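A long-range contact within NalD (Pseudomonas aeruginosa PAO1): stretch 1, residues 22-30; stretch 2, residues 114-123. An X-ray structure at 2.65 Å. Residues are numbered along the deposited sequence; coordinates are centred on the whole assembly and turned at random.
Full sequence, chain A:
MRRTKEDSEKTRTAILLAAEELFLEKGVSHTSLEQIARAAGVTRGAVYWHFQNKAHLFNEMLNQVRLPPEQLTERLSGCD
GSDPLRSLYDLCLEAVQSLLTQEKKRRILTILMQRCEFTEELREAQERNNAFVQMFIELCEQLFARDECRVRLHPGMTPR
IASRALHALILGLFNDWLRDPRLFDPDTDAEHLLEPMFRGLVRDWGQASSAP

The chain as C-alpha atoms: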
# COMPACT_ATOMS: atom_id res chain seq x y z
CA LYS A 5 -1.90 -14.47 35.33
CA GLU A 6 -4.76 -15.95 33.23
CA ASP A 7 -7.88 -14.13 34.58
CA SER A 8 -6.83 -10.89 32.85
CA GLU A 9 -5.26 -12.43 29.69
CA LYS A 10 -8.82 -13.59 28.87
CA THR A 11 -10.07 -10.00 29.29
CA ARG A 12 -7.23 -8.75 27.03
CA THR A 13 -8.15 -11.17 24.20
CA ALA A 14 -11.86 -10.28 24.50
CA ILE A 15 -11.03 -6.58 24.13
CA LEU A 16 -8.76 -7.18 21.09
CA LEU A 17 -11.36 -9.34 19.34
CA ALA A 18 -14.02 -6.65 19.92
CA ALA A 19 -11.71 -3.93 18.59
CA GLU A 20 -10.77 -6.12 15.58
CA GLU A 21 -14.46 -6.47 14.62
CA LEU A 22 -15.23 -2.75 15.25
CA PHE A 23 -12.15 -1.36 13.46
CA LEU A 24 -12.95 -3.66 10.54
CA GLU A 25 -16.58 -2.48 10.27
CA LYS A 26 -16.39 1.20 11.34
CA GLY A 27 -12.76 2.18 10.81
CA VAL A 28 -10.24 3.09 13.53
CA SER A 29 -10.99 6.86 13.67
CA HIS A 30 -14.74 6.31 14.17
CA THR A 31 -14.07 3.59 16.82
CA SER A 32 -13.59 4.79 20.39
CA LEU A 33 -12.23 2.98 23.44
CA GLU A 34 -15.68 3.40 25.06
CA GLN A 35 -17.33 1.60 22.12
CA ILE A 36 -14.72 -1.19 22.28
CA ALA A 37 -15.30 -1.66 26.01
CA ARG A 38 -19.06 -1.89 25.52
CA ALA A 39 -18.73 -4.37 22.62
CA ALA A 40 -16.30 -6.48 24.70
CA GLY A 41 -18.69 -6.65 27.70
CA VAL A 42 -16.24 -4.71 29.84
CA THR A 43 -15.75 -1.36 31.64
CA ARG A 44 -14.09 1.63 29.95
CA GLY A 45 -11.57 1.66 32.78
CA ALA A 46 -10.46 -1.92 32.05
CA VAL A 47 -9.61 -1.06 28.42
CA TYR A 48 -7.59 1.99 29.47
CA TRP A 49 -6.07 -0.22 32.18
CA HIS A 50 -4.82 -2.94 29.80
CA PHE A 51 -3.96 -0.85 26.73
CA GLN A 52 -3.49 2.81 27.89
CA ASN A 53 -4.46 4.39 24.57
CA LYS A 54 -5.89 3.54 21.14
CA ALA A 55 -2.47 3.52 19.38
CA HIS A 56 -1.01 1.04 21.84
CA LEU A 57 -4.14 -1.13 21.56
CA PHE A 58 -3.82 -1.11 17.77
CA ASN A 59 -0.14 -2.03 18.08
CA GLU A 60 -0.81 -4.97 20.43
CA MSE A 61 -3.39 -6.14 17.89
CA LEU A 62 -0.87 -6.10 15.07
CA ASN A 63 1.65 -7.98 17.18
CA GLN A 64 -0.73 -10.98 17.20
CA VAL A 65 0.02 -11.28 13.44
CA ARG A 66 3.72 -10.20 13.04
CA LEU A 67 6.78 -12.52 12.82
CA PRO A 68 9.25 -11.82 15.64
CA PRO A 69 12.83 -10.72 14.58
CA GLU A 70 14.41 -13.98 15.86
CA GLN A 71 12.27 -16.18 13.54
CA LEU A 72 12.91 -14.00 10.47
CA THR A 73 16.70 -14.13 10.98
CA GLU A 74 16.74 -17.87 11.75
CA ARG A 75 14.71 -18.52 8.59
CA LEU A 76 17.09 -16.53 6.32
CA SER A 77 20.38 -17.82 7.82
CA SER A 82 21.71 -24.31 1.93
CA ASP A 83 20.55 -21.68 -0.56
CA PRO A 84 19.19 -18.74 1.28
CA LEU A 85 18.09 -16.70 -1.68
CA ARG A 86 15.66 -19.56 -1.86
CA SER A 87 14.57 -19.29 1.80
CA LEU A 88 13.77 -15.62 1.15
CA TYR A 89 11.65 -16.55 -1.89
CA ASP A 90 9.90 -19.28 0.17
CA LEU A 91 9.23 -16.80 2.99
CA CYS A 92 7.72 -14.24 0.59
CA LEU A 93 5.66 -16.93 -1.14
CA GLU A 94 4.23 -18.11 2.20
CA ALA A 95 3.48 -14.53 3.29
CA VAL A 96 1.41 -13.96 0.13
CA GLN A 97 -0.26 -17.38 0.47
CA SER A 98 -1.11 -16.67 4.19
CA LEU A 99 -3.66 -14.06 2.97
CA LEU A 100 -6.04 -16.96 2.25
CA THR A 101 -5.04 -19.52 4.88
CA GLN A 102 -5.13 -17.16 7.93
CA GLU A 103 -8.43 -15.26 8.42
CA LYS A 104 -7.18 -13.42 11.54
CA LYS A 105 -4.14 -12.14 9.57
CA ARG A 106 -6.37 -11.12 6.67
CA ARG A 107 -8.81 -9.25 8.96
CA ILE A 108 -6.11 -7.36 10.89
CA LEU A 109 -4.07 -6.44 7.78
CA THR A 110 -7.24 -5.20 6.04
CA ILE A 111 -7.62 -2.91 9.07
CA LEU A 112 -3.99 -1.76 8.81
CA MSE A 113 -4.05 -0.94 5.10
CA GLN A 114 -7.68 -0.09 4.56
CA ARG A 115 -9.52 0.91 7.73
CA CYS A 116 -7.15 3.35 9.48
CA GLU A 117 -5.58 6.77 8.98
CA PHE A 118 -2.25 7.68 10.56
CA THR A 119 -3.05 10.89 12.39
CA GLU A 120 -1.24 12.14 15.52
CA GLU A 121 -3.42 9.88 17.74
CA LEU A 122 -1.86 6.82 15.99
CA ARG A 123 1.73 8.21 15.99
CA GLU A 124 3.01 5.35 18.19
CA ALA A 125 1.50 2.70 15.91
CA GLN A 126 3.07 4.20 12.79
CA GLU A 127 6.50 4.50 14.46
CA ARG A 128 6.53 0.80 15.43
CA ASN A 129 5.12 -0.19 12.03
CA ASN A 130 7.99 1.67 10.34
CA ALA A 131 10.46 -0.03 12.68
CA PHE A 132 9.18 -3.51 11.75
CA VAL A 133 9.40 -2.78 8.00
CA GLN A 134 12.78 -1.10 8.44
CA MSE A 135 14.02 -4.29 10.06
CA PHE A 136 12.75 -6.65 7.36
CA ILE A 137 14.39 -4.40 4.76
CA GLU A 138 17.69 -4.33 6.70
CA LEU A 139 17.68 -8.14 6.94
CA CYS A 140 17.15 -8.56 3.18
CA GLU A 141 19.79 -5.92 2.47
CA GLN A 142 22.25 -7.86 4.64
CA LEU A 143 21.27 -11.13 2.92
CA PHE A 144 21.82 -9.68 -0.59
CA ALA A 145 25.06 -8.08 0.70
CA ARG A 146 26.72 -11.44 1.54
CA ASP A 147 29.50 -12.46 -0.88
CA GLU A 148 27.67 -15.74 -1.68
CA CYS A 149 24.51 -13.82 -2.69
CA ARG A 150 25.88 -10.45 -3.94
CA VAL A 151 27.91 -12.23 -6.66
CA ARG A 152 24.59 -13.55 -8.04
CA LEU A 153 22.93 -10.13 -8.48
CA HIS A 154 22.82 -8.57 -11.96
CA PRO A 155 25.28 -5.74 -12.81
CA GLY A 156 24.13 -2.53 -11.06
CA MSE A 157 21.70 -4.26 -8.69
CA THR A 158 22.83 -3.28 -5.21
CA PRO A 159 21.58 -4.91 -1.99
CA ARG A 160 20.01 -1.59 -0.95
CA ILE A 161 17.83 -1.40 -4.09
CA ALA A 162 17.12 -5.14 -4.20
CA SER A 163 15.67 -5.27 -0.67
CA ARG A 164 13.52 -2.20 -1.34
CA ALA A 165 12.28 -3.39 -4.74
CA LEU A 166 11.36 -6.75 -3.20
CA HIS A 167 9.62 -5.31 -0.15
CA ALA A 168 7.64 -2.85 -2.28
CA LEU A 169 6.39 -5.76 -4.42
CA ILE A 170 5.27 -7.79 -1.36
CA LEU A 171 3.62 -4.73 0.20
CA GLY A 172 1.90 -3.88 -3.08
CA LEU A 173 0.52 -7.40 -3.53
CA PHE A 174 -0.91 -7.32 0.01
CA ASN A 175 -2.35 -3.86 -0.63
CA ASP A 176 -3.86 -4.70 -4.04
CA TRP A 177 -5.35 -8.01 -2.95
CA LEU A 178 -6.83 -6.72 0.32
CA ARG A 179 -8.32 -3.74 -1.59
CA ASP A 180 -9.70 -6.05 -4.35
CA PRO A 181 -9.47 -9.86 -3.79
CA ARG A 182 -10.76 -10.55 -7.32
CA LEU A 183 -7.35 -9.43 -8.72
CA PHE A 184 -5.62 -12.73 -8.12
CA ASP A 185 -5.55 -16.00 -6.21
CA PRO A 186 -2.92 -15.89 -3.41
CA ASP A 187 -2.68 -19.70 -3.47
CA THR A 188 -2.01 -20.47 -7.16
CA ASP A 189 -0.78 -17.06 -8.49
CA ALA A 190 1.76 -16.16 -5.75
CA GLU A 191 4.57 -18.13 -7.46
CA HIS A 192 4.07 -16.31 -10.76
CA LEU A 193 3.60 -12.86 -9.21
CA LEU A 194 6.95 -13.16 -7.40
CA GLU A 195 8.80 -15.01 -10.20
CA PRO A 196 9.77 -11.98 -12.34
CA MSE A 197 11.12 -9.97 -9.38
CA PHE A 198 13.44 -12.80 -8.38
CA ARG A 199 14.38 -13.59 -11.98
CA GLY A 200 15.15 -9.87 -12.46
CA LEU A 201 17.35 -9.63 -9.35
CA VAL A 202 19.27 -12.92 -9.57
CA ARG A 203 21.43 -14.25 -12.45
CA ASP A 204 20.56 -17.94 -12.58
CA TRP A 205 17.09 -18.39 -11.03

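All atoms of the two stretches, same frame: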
# COMPACT_ATOMS: atom_id res chain seq x y z
N LEU A 22 -14.80 -4.16 15.37
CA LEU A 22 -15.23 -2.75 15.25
C LEU A 22 -14.40 -1.95 14.26
O LEU A 22 -14.96 -1.28 13.38
CB LEU A 22 -15.24 -2.04 16.60
CG LEU A 22 -16.59 -2.07 17.33
CD1 LEU A 22 -16.73 -3.35 18.14
CD2 LEU A 22 -16.74 -0.86 18.23
N PHE A 23 -13.07 -2.02 14.40
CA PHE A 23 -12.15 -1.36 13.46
C PHE A 23 -12.46 -1.78 12.03
O PHE A 23 -12.53 -0.94 11.13
CB PHE A 23 -10.68 -1.72 13.74
CG PHE A 23 -10.11 -1.11 14.99
CD1 PHE A 23 -10.70 -0.02 15.64
CD2 PHE A 23 -8.92 -1.62 15.50
CE1 PHE A 23 -10.13 0.52 16.77
CE2 PHE A 23 -8.34 -1.08 16.64
CZ PHE A 23 -8.95 -0.00 17.27
N LEU A 24 -12.68 -3.07 11.85
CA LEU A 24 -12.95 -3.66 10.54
C LEU A 24 -14.25 -3.13 9.92
O LEU A 24 -14.31 -2.86 8.72
CB LEU A 24 -12.98 -5.18 10.65
CG LEU A 24 -12.96 -6.00 9.37
CD1 LEU A 24 -11.73 -5.71 8.54
CD2 LEU A 24 -13.02 -7.48 9.73
N GLU A 25 -15.27 -2.94 10.74
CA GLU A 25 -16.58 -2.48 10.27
C GLU A 25 -16.70 -0.95 10.18
O GLU A 25 -17.26 -0.42 9.23
CB GLU A 25 -17.67 -3.07 11.17
CG GLU A 25 -19.06 -2.93 10.59
N LYS A 26 -16.21 -0.26 11.20
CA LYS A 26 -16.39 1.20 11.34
C LYS A 26 -15.19 2.04 10.91
O LYS A 26 -15.34 3.23 10.60
CB LYS A 26 -16.72 1.55 12.80
CG LYS A 26 -18.11 1.12 13.25
CD LYS A 26 -18.19 0.90 14.76
CE LYS A 26 -17.74 2.09 15.59
NZ LYS A 26 -18.63 3.28 15.44
N GLY A 27 -14.01 1.44 10.93
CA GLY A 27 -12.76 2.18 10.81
C GLY A 27 -12.22 2.53 12.17
O GLY A 27 -12.96 2.58 13.15
N VAL A 28 -10.92 2.81 12.25
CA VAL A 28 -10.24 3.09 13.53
C VAL A 28 -10.62 4.46 14.11
O VAL A 28 -10.85 4.57 15.31
CB VAL A 28 -8.70 2.96 13.40
CG1 VAL A 28 -7.98 3.45 14.65
CG2 VAL A 28 -8.32 1.52 13.12
N SER A 29 -10.64 5.48 13.27
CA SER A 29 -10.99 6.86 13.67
C SER A 29 -12.35 6.93 14.36
O SER A 29 -12.49 7.50 15.44
CB SER A 29 -11.01 7.79 12.46
OG SER A 29 -9.70 8.02 11.99
N HIS A 30 -13.34 6.34 13.70
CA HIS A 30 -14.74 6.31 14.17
C HIS A 30 -15.01 5.22 15.23
O HIS A 30 -16.17 4.99 15.59
CB HIS A 30 -15.69 6.14 12.97
CG HIS A 30 -15.70 7.31 12.04
ND1 HIS A 30 -16.04 8.59 12.44
CD2 HIS A 30 -15.41 7.40 10.72
CE1 HIS A 30 -15.96 9.41 11.41
NE2 HIS A 30 -15.57 8.71 10.36
N GLN A 114 -6.40 -0.50 5.13
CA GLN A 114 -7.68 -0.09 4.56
C GLN A 114 -8.65 0.65 5.49
O GLN A 114 -9.46 1.47 5.01
CB GLN A 114 -8.38 -1.33 4.05
CG GLN A 114 -9.24 -1.10 2.83
CD GLN A 114 -8.52 -1.51 1.59
OE1 GLN A 114 -7.98 -2.63 1.52
NE2 GLN A 114 -8.48 -0.61 0.61
N ARG A 115 -8.57 0.37 6.78
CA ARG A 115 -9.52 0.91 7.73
C ARG A 115 -8.89 1.80 8.80
O ARG A 115 -9.46 1.96 9.87
CB ARG A 115 -10.27 -0.23 8.42
CG ARG A 115 -10.97 -1.20 7.49
CD ARG A 115 -12.24 -0.62 6.90
NE ARG A 115 -12.41 -1.05 5.52
CZ ARG A 115 -12.82 -2.25 5.12
NH1 ARG A 115 -13.13 -3.21 6.00
NH2 ARG A 115 -12.93 -2.51 3.82
N CYS A 116 -7.73 2.40 8.53
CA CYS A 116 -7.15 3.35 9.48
C CYS A 116 -6.27 4.42 8.86
O CYS A 116 -5.58 4.20 7.88
CB CYS A 116 -6.41 2.63 10.60
SG CYS A 116 -4.69 2.30 10.29
N GLU A 117 -6.31 5.60 9.46
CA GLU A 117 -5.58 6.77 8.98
C GLU A 117 -4.58 7.16 10.05
O GLU A 117 -4.94 7.27 11.22
CB GLU A 117 -6.52 7.94 8.61
CG GLU A 117 -7.64 8.25 9.59
CD GLU A 117 -8.60 9.32 9.08
OE1 GLU A 117 -9.14 9.17 7.97
OE2 GLU A 117 -8.82 10.32 9.80
N PHE A 118 -3.35 7.40 9.63
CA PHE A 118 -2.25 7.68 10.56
C PHE A 118 -2.13 9.16 10.88
O PHE A 118 -1.27 9.88 10.38
CB PHE A 118 -0.96 7.08 10.04
CG PHE A 118 -1.00 5.58 10.00
CD1 PHE A 118 -0.74 4.85 11.16
CD2 PHE A 118 -1.36 4.91 8.85
CE1 PHE A 118 -0.79 3.46 11.15
CE2 PHE A 118 -1.41 3.53 8.84
CZ PHE A 118 -1.13 2.81 9.99
N THR A 119 -3.07 9.60 11.71
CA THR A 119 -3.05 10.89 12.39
C THR A 119 -2.05 10.92 13.54
O THR A 119 -1.36 9.95 13.76
CB THR A 119 -4.44 11.19 12.99
OG1 THR A 119 -5.06 10.02 13.59
CG2 THR A 119 -5.32 11.73 11.92
N GLU A 120 -1.98 12.04 14.25
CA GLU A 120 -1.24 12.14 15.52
C GLU A 120 -1.65 11.08 16.55
O GLU A 120 -0.78 10.49 17.19
CB GLU A 120 -1.40 13.53 16.16
CG GLU A 120 -0.42 13.82 17.29
CD GLU A 120 0.88 14.43 16.80
OE1 GLU A 120 0.85 15.59 16.34
OE2 GLU A 120 1.93 13.75 16.90
N GLU A 121 -2.94 10.82 16.70
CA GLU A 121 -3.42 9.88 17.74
C GLU A 121 -2.92 8.44 17.52
O GLU A 121 -2.91 7.66 18.46
CB GLU A 121 -4.95 9.94 17.94
CG GLU A 121 -5.82 9.10 17.01
CD GLU A 121 -7.28 9.00 17.45
OE1 GLU A 121 -7.61 9.38 18.60
OE2 GLU A 121 -8.12 8.52 16.64
N LEU A 122 -2.51 8.11 16.29
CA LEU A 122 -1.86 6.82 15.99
C LEU A 122 -0.36 6.95 15.67
O LEU A 122 0.21 6.11 14.97
CB LEU A 122 -2.60 6.12 14.84
CG LEU A 122 -3.96 5.52 15.23
CD1 LEU A 122 -5.10 6.31 14.59
CD2 LEU A 122 -4.04 4.07 14.81
N ARG A 123 0.29 7.98 16.20
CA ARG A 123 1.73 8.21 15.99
C ARG A 123 2.56 7.00 16.40
O ARG A 123 3.41 6.54 15.65
CB ARG A 123 2.21 9.43 16.78
CG ARG A 123 3.57 9.97 16.36
CD ARG A 123 3.43 11.05 15.30
NE ARG A 123 4.71 11.65 14.95
CZ ARG A 123 4.85 12.68 14.11
NH1 ARG A 123 3.80 13.25 13.52
NH2 ARG A 123 6.07 13.16 13.86

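The contact joins the end of a helix to an irregular segment far along the chain; no two touching residues are fewer than 87 positions apart, and R115, V28 and S29 supply most of the 406 Å² that the two stretches bury together. The backbones come closest where the helix gives out: G27 CA lies 4.6 Å from R115 CA, and V28 CA 5.1 Å from C116 CA.

R115, which has the largest covered area, bonds through both its main chain and its side chain. Its carbonyl accepts a hydrogen bond from the first residue beyond G27: V28 N to R115 O is 2.9 Å, with an N-H...O angle of 153°. R115 O also sits 3.4 Å from G27 CA, a CA-H...O contact with an angle of 129° at the hydrogen. G27 has left helical geometry with a positive phi of 93°, and at its backbone angles a CB would be jammed against the preceding carbonyl oxygen, which by itself calls for glycine. From a CB directed toward the helix, the R115 side chain places its guanidinium with L24 O at the edge, near its plane; R115 NH1 donates to L24 O at 3.0 Å and 139°. A carbonyl in the last helical turn thus gains a charged donor. L24 CD1 also approaches R115 NH1 to 3.8 Å, although the L24 CA-to-CB bond points away.

V28 adds the apolar part. Its CB points toward stretch 2, and with chi1 in t its two methyls find different partners: V28 CG2 meets C116 CB at 3.4 Å, while V28 CG1 lies 4.0 Å from L122 CD2, at the residue in the N-cap position, right before the next helix.

S29 also points toward stretch 2. S29 OG is 3.2 Å from E117 CG and 3.3 Å from E117 OE2, so the hydroxyl packs along the glutamate side chain.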